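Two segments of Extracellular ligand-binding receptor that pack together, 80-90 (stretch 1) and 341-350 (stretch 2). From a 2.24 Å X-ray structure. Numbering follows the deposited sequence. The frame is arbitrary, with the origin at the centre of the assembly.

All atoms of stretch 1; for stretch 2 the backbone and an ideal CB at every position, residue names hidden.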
# COMPACT_ATOMS: atom_id res chain seq x y z
N LEU A 80 -2.57 -0.41 -17.07
CA LEU A 80 -2.63 -1.81 -17.39
C LEU A 80 -4.03 -2.41 -17.19
O LEU A 80 -4.50 -3.12 -18.06
CB LEU A 80 -1.60 -2.57 -16.56
CG LEU A 80 -1.60 -4.04 -16.90
CD1 LEU A 80 -1.14 -4.22 -18.33
CD2 LEU A 80 -0.71 -4.84 -15.98
N ALA A 81 -4.71 -2.07 -16.08
CA ALA A 81 -6.08 -2.60 -15.82
C ALA A 81 -7.07 -2.03 -16.73
O ALA A 81 -7.92 -2.75 -17.21
CB ALA A 81 -6.55 -2.31 -14.43
N LEU A 82 -6.98 -0.73 -17.00
CA LEU A 82 -7.96 -0.15 -17.89
C LEU A 82 -7.79 -0.66 -19.33
O LEU A 82 -8.77 -0.88 -20.04
CB LEU A 82 -7.97 1.38 -17.81
CG LEU A 82 -8.44 1.82 -16.42
CD1 LEU A 82 -8.19 3.30 -16.16
CD2 LEU A 82 -9.90 1.49 -16.19
N ASP A 83 -6.56 -0.87 -19.76
CA ASP A 83 -6.33 -1.47 -21.06
C ASP A 83 -6.83 -2.91 -21.19
O ASP A 83 -7.35 -3.27 -22.22
CB ASP A 83 -4.85 -1.37 -21.45
CG ASP A 83 -4.44 0.04 -21.79
OD1 ASP A 83 -5.38 0.84 -21.89
OD2 ASP A 83 -3.23 0.37 -22.02
N GLN A 84 -6.70 -3.73 -20.15
CA GLN A 84 -7.23 -5.11 -20.25
C GLN A 84 -8.72 -5.12 -20.44
O GLN A 84 -9.25 -6.01 -21.09
CB GLN A 84 -6.92 -5.93 -19.03
CG GLN A 84 -5.47 -6.16 -18.87
CD GLN A 84 -5.18 -7.01 -17.68
OE1 GLN A 84 -4.31 -7.85 -17.78
NE2 GLN A 84 -5.92 -6.85 -16.57
N ALA A 85 -9.38 -4.13 -19.85
CA ALA A 85 -10.80 -3.90 -20.01
C ALA A 85 -11.16 -3.19 -21.32
O ALA A 85 -12.32 -2.95 -21.58
CB ALA A 85 -11.29 -3.07 -18.83
N GLY A 86 -10.18 -2.83 -22.15
CA GLY A 86 -10.50 -2.21 -23.47
C GLY A 86 -10.70 -0.70 -23.51
O GLY A 86 -10.96 -0.14 -24.58
N MSE A 87 -10.55 -0.01 -22.37
CA MSE A 87 -10.65 1.47 -22.35
C MSE A 87 -11.98 1.99 -22.88
O MSE A 87 -12.09 3.08 -23.41
CB MSE A 87 -9.46 2.14 -23.10
CG MSE A 87 -8.15 2.13 -22.30
SE MSE A 87 -8.28 3.44 -20.82
CE MSE A 87 -6.42 4.14 -21.00
N GLN A 88 -13.02 1.23 -22.69
CA GLN A 88 -14.35 1.71 -23.07
C GLN A 88 -15.40 0.95 -22.29
O GLN A 88 -15.20 -0.18 -21.92
CB GLN A 88 -14.58 1.55 -24.56
CG GLN A 88 -14.67 0.12 -25.08
CD GLN A 88 -15.42 0.07 -26.42
OE1 GLN A 88 -16.63 0.34 -26.51
NE2 GLN A 88 -14.68 -0.23 -27.49
N PHE A 89 -16.52 1.61 -22.01
CA PHE A 89 -17.60 1.01 -21.27
C PHE A 89 -18.92 1.42 -21.81
O PHE A 89 -19.17 2.63 -21.98
CB PHE A 89 -17.47 1.39 -19.80
CG PHE A 89 -16.22 0.88 -19.21
CD1 PHE A 89 -16.11 -0.49 -18.91
CD2 PHE A 89 -15.09 1.71 -19.11
CE1 PHE A 89 -14.91 -1.01 -18.44
CE2 PHE A 89 -13.89 1.19 -18.63
CZ PHE A 89 -13.80 -0.15 -18.29
N GLY A 90 -19.74 0.42 -22.11
CA GLY A 90 -21.04 0.63 -22.71
C GLY A 90 -21.00 1.48 -23.97
O GLY A 90 -21.86 2.34 -24.14
N UNK A 341 -2.25 0.31 -7.82
CA UNK A 341 -2.79 0.94 -9.03
C UNK A 341 -3.65 0.01 -9.88
O UNK A 341 -4.74 0.39 -10.35
CB UNK A 341 -1.64 1.47 -9.88
N UNK A 342 -3.20 -1.20 -10.05
CA UNK A 342 -3.96 -2.19 -10.77
C UNK A 342 -5.36 -2.46 -10.16
O UNK A 342 -6.37 -2.47 -10.83
CB UNK A 342 -3.15 -3.49 -10.82
N UNK A 343 -5.42 -2.61 -8.86
CA UNK A 343 -6.70 -2.77 -8.15
C UNK A 343 -7.56 -1.52 -8.34
O UNK A 343 -8.80 -1.60 -8.48
CB UNK A 343 -6.47 -3.03 -6.66
N UNK A 344 -6.96 -0.34 -8.30
CA UNK A 344 -7.71 0.87 -8.65
C UNK A 344 -8.46 0.72 -10.00
O UNK A 344 -9.64 1.04 -10.15
CB UNK A 344 -6.76 2.06 -8.71
N UNK A 345 -7.71 0.31 -11.01
CA UNK A 345 -8.23 0.28 -12.35
C UNK A 345 -9.28 -0.78 -12.55
O UNK A 345 -10.21 -0.56 -13.33
CB UNK A 345 -7.09 0.07 -13.35
N UNK A 346 -9.11 -1.91 -11.84
CA UNK A 346 -10.06 -3.02 -11.92
C UNK A 346 -11.36 -2.65 -11.24
O UNK A 346 -12.44 -2.93 -11.74
CB UNK A 346 -9.48 -4.29 -11.29
N UNK A 347 -11.26 -2.03 -10.09
CA UNK A 347 -12.44 -1.51 -9.42
C UNK A 347 -13.22 -0.59 -10.38
O UNK A 347 -14.44 -0.71 -10.52
CB UNK A 347 -12.05 -0.76 -8.15
N UNK A 348 -12.51 0.30 -11.08
CA UNK A 348 -13.17 1.30 -11.89
C UNK A 348 -13.81 0.57 -13.00
O UNK A 348 -14.97 0.78 -13.30
CB UNK A 348 -12.21 2.38 -12.40
N UNK A 349 -13.07 -0.37 -13.58
CA UNK A 349 -13.55 -1.17 -14.71
C UNK A 349 -14.77 -2.01 -14.35
O UNK A 349 -15.68 -2.11 -15.15
CB UNK A 349 -12.43 -2.08 -15.22
N UNK A 350 -14.78 -2.60 -13.16
CA UNK A 350 -15.90 -3.42 -12.74
C UNK A 350 -17.10 -2.53 -12.46
O UNK A 350 -18.23 -2.90 -12.79
CB UNK A 350 -15.54 -4.25 -11.51

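Two helices run in roughly the same direction here, their axes 34° apart and only 7.9 Å from each other at closest approach.

Position 341 points its CB sideways and finds nothing of stretch 1 near it, so this contact leaves it free; it is Gly-341.

At position 342 the CB also points sideways, 5.1 Å from Ala-81 CB. A long side chain could bend back along stretch 1, passing Ala-81 and Leu-80 toward the amide of Gln-84. Leucine or methionine could use the apolar part of that path, but a large side chain with a polar tip would use all of it. The deposited residue is Tyr-342, with chi1 t. Its CD1 lies 3.7 Å from Ala-81 CB and 4.3 Å from Leu-80 CD2, and at the far end Gln-84 NE2, near the plane of the ring, donates a hydrogen bond to Tyr-342 OH at 2.9 Å.

Position 343 faces away from stretch 1, which asks nothing of it; it is Ile-343. Position 344 points sideways into space stretch 1 does not reach, but an ideal CB would be crowded by Gly-341 O, 3.1 Å off, so the lack of a CB eases the spot, though stretch 1 has no part in this: Gly-344.

Position 345 is the strictest. Its CA lies 5.0 Å from Ala-81 CA, and its ideal CB, aimed at stretch 1, would fall 2.7 Å from Ala-81 CB, a clash. Its helical backbone angles do not demand glycine; the neighbour does. With Gly-345, the methyl of Ala-81 rests on bare backbone, CB to Gly-345 C being 3.7 Å, while Leu-82 CD2 comes within 3.5 Å of Gly-345 O.

Position 346 points away, so many long or polar residues would suit. Arg-346 brushes Ala-81 CB with its CG at 4.5 Å, then turns back to its own helix, where its charged end meets 350.

Position 347 is out of reach and unconstrained by stretch 1; it is Val-347.

Position 348 points sideways, its ideal CB 4.5 Å from Leu-82 CD2, which invites an aliphatic residue such as valine, leucine or isoleucine. Ile-348 sets CG2 4.2 Å from Leu-82 CD2.

At position 349 the ideal CB already lies 3.9 Å from both Ala-85 CB and Phe-89 CZ, favouring something small and apolar. Ala-349 packs its CB on both.

Position 350 faces away, suiting polar residues; Glu-350 forms a salt bridge with Arg-346, its OE2 accepting a hydrogen bond from Arg-346 NH2 at 3.1 Å.

Stretch 2 (341-350) GYIGGRVIAE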
# COMPACT_ATOMS: atom_id res chain seq x y z
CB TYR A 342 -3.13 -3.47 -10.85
CG TYR A 342 -3.81 -4.53 -11.62
CD1 TYR A 342 -3.86 -4.47 -13.01
CD2 TYR A 342 -4.43 -5.59 -10.97
CE1 TYR A 342 -4.50 -5.45 -13.76
CE2 TYR A 342 -5.11 -6.53 -11.71
CZ TYR A 342 -5.13 -6.47 -13.10
OH TYR A 342 -5.78 -7.46 -13.78
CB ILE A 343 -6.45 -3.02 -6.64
CG1 ILE A 343 -5.61 -4.28 -6.42
CG2 ILE A 343 -7.76 -3.07 -5.86
CD1 ILE A 343 -6.33 -5.59 -6.69
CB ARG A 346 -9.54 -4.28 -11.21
CG ARG A 346 -8.82 -5.30 -12.03
CD ARG A 346 -9.59 -5.86 -13.23
NE ARG A 346 -10.68 -6.77 -12.92
CZ ARG A 346 -10.52 -8.02 -12.51
NH1 ARG A 346 -9.32 -8.54 -12.32
NH2 ARG A 346 -11.58 -8.76 -12.28
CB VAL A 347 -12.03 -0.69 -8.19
CG1 VAL A 347 -13.15 0.20 -7.73
CG2 VAL A 347 -11.54 -1.61 -7.06
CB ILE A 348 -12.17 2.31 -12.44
CG1 ILE A 348 -11.78 3.26 -11.31
CG2 ILE A 348 -12.77 3.08 -13.57
CD1 ILE A 348 -10.56 4.06 -11.60
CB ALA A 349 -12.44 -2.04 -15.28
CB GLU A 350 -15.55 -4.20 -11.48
CG GLU A 350 -14.41 -5.16 -11.70
CD GLU A 350 -14.84 -6.55 -12.19
OE1 GLU A 350 -15.89 -7.05 -11.76
OE2 GLU A 350 -14.10 -7.15 -12.98
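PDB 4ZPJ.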